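Local coordinates for flocculation protein FLO11 (Saccharomyces cerevisiae, PDB 4UYT) that mediates homotypic cell-cell binding during flocculation through its N-terminal Flo11 domain and contributes to substrate adhesion, invasive growth and biofilm development, at residues 105-116 with 165-176. Residues are numbered along the deposited sequence; the frame is centred on the assembly and turned at random. Where two conformers were deposited one is given.
With NA (sodium ion), chain B; NA (sodium ion), chain F.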
loop_
_atom_site.group_PDB
_atom_site.type_symbol
_atom_site.label_atom_id
_atom_site.label_comp_id
_atom_site.label_asym_id
_atom_site.label_seq_id
_atom_site.Cartn_x
_atom_site.Cartn_y
_atom_site.Cartn_z
ATOM N N ALA A 105 -5.637 -8.771 10.382
ATOM C CA ALA A 105 -6.415 -9.293 9.225
ATOM C C ALA A 105 -7.382 -10.303 9.749
ATOM O O ALA A 105 -6.961 -11.348 10.258
ATOM C CB ALA A 105 -5.484 -9.902 8.179
ATOM N N THR A 106 -8.659 -9.987 9.682
ATOM C CA THR A 106 -9.673 -10.788 10.306
ATOM C C THR A 106 -10.882 -11.110 9.420
ATOM O O THR A 106 -11.613 -11.997 9.788
ATOM C CB THR A 106 -10.177 -10.151 11.608
ATOM O OG1 THR A 106 -10.774 -8.903 11.258
ATOM C CG2 THR A 106 -9.054 -9.967 12.606
ATOM N N GLN A 107 -11.124 -10.407 8.316
ATOM C CA GLN A 107 -12.331 -10.667 7.530
ATOM C C GLN A 107 -12.092 -11.868 6.640
ATOM O O GLN A 107 -11.203 -11.869 5.805
ATOM C CB GLN A 107 -12.732 -9.437 6.707
ATOM C CG GLN A 107 -13.056 -8.209 7.551
ATOM C CD GLN A 107 -13.915 -8.529 8.748
ATOM O OE1 GLN A 107 -13.435 -8.481 9.923
ATOM N NE2 GLN A 107 -15.179 -8.904 8.470
ATOM N N ASP A 108 -12.869 -12.915 6.821
ATOM C CA ASP A 108 -12.640 -14.160 6.090
ATOM C C ASP A 108 -12.974 -14.045 4.600
ATOM O O ASP A 108 -14.029 -13.540 4.212
ATOM C CB ASP A 108 -13.509 -15.282 6.651
ATOM C CG ASP A 108 -13.190 -15.648 8.067
ATOM O OD1 ASP A 108 -12.034 -15.513 8.474
ATOM O OD2 ASP A 108 -14.104 -16.073 8.800
ATOM N N VAL A 109 -12.097 -14.606 3.788
ATOM C CA VAL A 109 -12.390 -14.943 2.401
ATOM C C VAL A 109 -13.138 -16.261 2.345
ATOM O O VAL A 109 -14.049 -16.456 1.543
ATOM C CB VAL A 109 -11.091 -15.127 1.600
ATOM C CG1 VAL A 109 -11.399 -15.398 0.119
ATOM C CG2 VAL A 109 -10.208 -13.912 1.732
ATOM N N ASN A 110 -12.694 -17.173 3.191
ATOM C CA ASN A 110 -13.193 -18.519 3.299
ATOM C C ASN A 110 -12.664 -19.024 4.652
ATOM O O ASN A 110 -12.106 -18.258 5.441
ATOM C CB ASN A 110 -12.747 -19.362 2.112
ATOM C CG ASN A 110 -11.253 -19.343 1.922
ATOM O OD1 ASN A 110 -10.510 -19.545 2.873
ATOM N ND2 ASN A 110 -10.796 -19.036 0.719
ATOM N N SER A 111 -12.837 -20.291 4.936
ATOM C CA SER A 111 -12.466 -20.765 6.272
ATOM C C SER A 111 -10.978 -20.772 6.516
ATOM O O SER A 111 -10.587 -20.805 7.684
ATOM C CB SER A 111 -12.986 -22.159 6.524
ATOM O OG SER A 111 -12.375 -23.067 5.644
ATOM N N CYS A 112 -10.155 -20.691 5.466
ATOM C CA CYS A 112 -8.700 -20.759 5.577
ATOM C C CYS A 112 -7.975 -19.440 5.404
ATOM O O CYS A 112 -6.813 -19.394 5.755
ATOM C CB CYS A 112 -8.104 -21.756 4.588
ATOM S SG CYS A 112 -8.320 -23.483 5.009
ATOM N N GLN A 113 -8.640 -18.415 4.852
ATOM C CA GLN A 113 -7.964 -17.219 4.360
ATOM C C GLN A 113 -8.676 -15.962 4.783
ATOM O O GLN A 113 -9.896 -15.962 4.894
ATOM C CB GLN A 113 -7.846 -17.281 2.846
ATOM C CG GLN A 113 -7.088 -18.534 2.464
ATOM C CD GLN A 113 -6.913 -18.717 1.039
ATOM O OE1 GLN A 113 -7.881 -18.813 0.274
ATOM N NE2 GLN A 113 -5.632 -18.688 0.625
ATOM N N VAL A 114 -7.894 -14.907 5.020
ATOM C CA VAL A 114 -8.384 -13.628 5.482
ATOM C C VAL A 114 -7.882 -12.534 4.542
ATOM O O VAL A 114 -6.768 -12.619 4.016
ATOM C CB VAL A 114 -7.962 -13.298 6.943
ATOM C CG1 VAL A 114 -8.902 -13.946 7.960
ATOM C CG2 VAL A 114 -6.476 -13.596 7.178
ATOM N N TRP A 115 -8.675 -11.484 4.424
ATOM C CA TRP A 115 -8.336 -10.289 3.696
ATOM C C TRP A 115 -7.391 -9.397 4.477
ATOM O O TRP A 115 -7.553 -9.136 5.677
ATOM C CB TRP A 115 -9.581 -9.460 3.404
ATOM C CG TRP A 115 -10.486 -10.019 2.345
ATOM C CD1 TRP A 115 -11.659 -10.666 2.523
ATOM C CD2 TRP A 115 -10.288 -9.915 0.937
ATOM N NE1 TRP A 115 -12.205 -10.972 1.313
ATOM C CE2 TRP A 115 -11.401 -10.500 0.309
ATOM C CE3 TRP A 115 -9.299 -9.339 0.145
ATOM C CZ2 TRP A 115 -11.532 -10.557 -1.085
ATOM C CZ3 TRP A 115 -9.449 -9.366 -1.230
ATOM C CH2 TRP A 115 -10.561 -9.983 -1.836
ATOM N N MET A 116 -6.441 -8.844 3.761
ATOM C CA MET A 116 -5.745 -7.668 4.225
ATOM C C MET A 116 -6.753 -6.550 4.524
ATOM O O MET A 116 -7.597 -6.273 3.681
ATOM C CB MET A 116 -4.825 -7.207 3.110
ATOM C CG MET A 116 -3.925 -6.038 3.446
ATOM S SD MET A 116 -2.925 -5.561 2.038
ATOM C CE MET A 116 -4.105 -4.595 1.108
ATOM N N GLY A 165 -6.891 -5.274 -3.350
ATOM C CA GLY A 165 -6.787 -5.981 -2.085
ATOM C C GLY A 165 -6.124 -7.340 -2.239
ATOM O O GLY A 165 -5.983 -7.865 -3.366
ATOM N N PHE A 166 -5.694 -7.912 -1.114
ATOM C CA PHE A 166 -4.956 -9.163 -1.054
ATOM C C PHE A 166 -5.502 -10.005 0.059
ATOM O O PHE A 166 -6.070 -9.488 1.036
ATOM C CB PHE A 166 -3.466 -8.910 -0.806
ATOM C CG PHE A 166 -2.783 -8.295 -1.976
ATOM C CD1 PHE A 166 -2.847 -6.923 -2.200
ATOM C CD2 PHE A 166 -2.050 -9.091 -2.872
ATOM C CE1 PHE A 166 -2.240 -6.382 -3.322
ATOM C CE2 PHE A 166 -1.430 -8.526 -3.983
ATOM C CZ PHE A 166 -1.523 -7.182 -4.185
ATOM N N TYR A 167 -5.261 -11.308 -0.028
ATOM C CA TYR A 167 -5.617 -12.209 1.065
ATOM C C TYR A 167 -4.561 -13.295 1.191
ATOM O O TYR A 167 -3.714 -13.505 0.323
ATOM C CB TYR A 167 -7.026 -12.764 0.851
ATOM C CG TYR A 167 -7.233 -13.691 -0.334
ATOM C CD1 TYR A 167 -6.819 -15.010 -0.280
ATOM C CD2 TYR A 167 -7.970 -13.292 -1.432
ATOM C CE1 TYR A 167 -7.076 -15.906 -1.275
ATOM C CE2 TYR A 167 -8.254 -14.200 -2.468
ATOM C CZ TYR A 167 -7.779 -15.511 -2.367
ATOM O OH TYR A 167 -8.020 -16.466 -3.335
ATOM N N TRP A 168 -4.591 -13.983 2.325
ATOM C CA TRP A 168 -3.589 -14.991 2.655
ATOM C C TRP A 168 -4.166 -15.908 3.745
ATOM O O TRP A 168 -5.237 -15.688 4.281
ATOM C CB TRP A 168 -2.299 -14.360 3.125
ATOM C CG TRP A 168 -2.441 -13.388 4.252
ATOM C CD1 TRP A 168 -2.587 -13.674 5.589
ATOM C CD2 TRP A 168 -2.446 -11.973 4.156
ATOM N NE1 TRP A 168 -2.692 -12.517 6.324
ATOM C CE2 TRP A 168 -2.584 -11.454 5.478
ATOM C CE3 TRP A 168 -2.304 -11.071 3.090
ATOM C CZ2 TRP A 168 -2.535 -10.101 5.764
ATOM C CZ3 TRP A 168 -2.262 -9.727 3.371
ATOM C CH2 TRP A 168 -2.369 -9.254 4.698
ATOM N N ASN A 169 -3.407 -16.945 4.066
ATOM C CA ASN A 169 -3.868 -17.941 5.018
ATOM C C ASN A 169 -3.901 -17.412 6.468
ATOM O O ASN A 169 -2.938 -16.813 6.946
ATOM C CB ASN A 169 -3.030 -19.199 4.971
ATOM C CG ASN A 169 -3.423 -20.117 3.823
ATOM O OD1 ASN A 169 -3.823 -19.668 2.745
ATOM N ND2 ASN A 169 -3.291 -21.407 4.038
ATOM N N ILE A 170 -4.971 -17.742 7.157
ATOM C CA ILE A 170 -5.108 -17.471 8.589
ATOM C C ILE A 170 -3.937 -18.110 9.328
ATOM O O ILE A 170 -3.617 -19.294 9.125
ATOM C CB ILE A 170 -6.453 -18.003 9.102
ATOM C CG1 ILE A 170 -7.620 -17.237 8.469
ATOM C CG2 ILE A 170 -6.532 -17.930 10.628
ATOM C CD1 ILE A 170 -8.955 -17.945 8.586
ATOM N N ASP A 171 -3.298 -17.316 10.175
ATOM C CA ASP A 171 -2.139 -17.693 10.989
ATOM C C ASP A 171 -0.965 -18.178 10.123
ATOM O O ASP A 171 -0.009 -18.773 10.633
ATOM C CB ASP A 171 -2.507 -18.725 12.042
ATOM C CG ASP A 171 -3.621 -18.257 12.955
ATOM O OD1 ASP A 171 -3.777 -17.011 13.098
ATOM O OD2 ASP A 171 -4.350 -19.108 13.501
ATOM N N CYS A 172 -1.023 -17.892 8.807
ATOM C CA CYS A 172 -0.053 -18.455 7.880
ATOM C C CYS A 172 0.128 -19.959 8.032
ATOM O O CYS A 172 1.205 -20.491 7.805
ATOM C CB CYS A 172 1.249 -17.719 7.855
ATOM S SG CYS A 172 1.028 -15.996 7.275
ATOM N N ASP A 173 -0.949 -20.647 8.391
ATOM C CA ASP A 173 -0.933 -22.086 8.415
ATOM C C ASP A 173 -1.096 -22.582 6.981
ATOM O O ASP A 173 -2.190 -22.594 6.414
ATOM C CB ASP A 173 -2.050 -22.616 9.279
ATOM C CG ASP A 173 -2.098 -24.110 9.330
ATOM O OD1 ASP A 173 -1.411 -24.775 8.534
ATOM O OD2 ASP A 173 -2.784 -24.645 10.247
ATOM N N ASN A 174 0.020 -22.942 6.367
ATOM C CA ASN A 174 0.027 -23.276 4.941
ATOM C C ASN A 174 -0.582 -24.636 4.637
ATOM O O ASN A 174 -0.767 -24.976 3.475
ATOM C CB ASN A 174 1.444 -23.205 4.417
ATOM C CG ASN A 174 2.013 -21.814 4.509
ATOM O OD1 ASN A 174 3.009 -21.570 5.238
ATOM N ND2 ASN A 174 1.386 -20.896 3.859
ATOM N N ASN A 175 -0.951 -25.391 5.653
ATOM C CA ASN A 175 -1.596 -26.663 5.524
ATOM C C ASN A 175 -3.079 -26.576 5.729
ATOM O O ASN A 175 -3.747 -27.601 5.653
ATOM C CB ASN A 175 -0.988 -27.670 6.527
ATOM C CG ASN A 175 -1.171 -29.100 6.118
ATOM O OD1 ASN A 175 -1.105 -29.419 4.944
ATOM N ND2 ASN A 175 -1.406 -29.976 7.102
ATOM N N CYS A 176 -3.654 -25.399 5.880
ATOM C CA CYS A 176 -5.090 -25.315 6.036
ATOM C C CYS A 176 -5.793 -25.929 4.823
ATOM O O CYS A 176 -5.426 -25.687 3.683
ATOM C CB CYS A 176 -5.519 -23.875 6.199
ATOM S SG CYS A 176 -7.234 -23.631 6.743
HETATM NA NA NA B . -14.747 -12.120 0.545
HETATM NA NA NA F . -16.101 -18.203 0.822
HETATM O O HOH W 1 -15.261 -14.571 -0.012
HETATM O O HOH W 2 -5.142 -21.029 7.583
HETATM O O HOH W 3 -7.703 -6.104 0.897
#
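Strands 113-115 and 166-169 run antiparallel, their axes 4.5 Å apart at 151°. Val114 and Trp168 form the hydrogen-bonded pair: Val114 N gives to Trp168 O at 2.9 Å, and Val114 O accepts from Trp168 N. Bonds from Met116 N to Phe166 O and from Ile170 N to Cys112 O, both 2.8 Å, extend the pairing. Past the end of strand 166-169, the disulfide Cys112 SG–Cys176 SG (2.1 Å) ties the C-terminal tail to the loop before strand 113-115.

On the face bearing Trp115 and Tyr167, the tyrosine turns its edge to the indole face in a T-shaped pair, planes at 79°. The Tyr167 ring receives Val109 CG1 over its centre, a CH-pi contact at 4.2 Å from the centroid. Gln113 NE2 donates to Asn169 OD1 (3.0 Å), while Asn110 ND2 holds Gln113 OE1 through a straight (179°), in-plane bond, fixing that amide at both ends. On the other face, Met116 CB packs 3.6 Å from Trp168 CH2.

Strand 166-169 is central in a three-stranded sheet of the fibronectin type III-like Flo11 adhesin domain, flanked by 12-13 and 113-115; Trp168 reaches Val39 and Ile49, joining it to the four-stranded sheet.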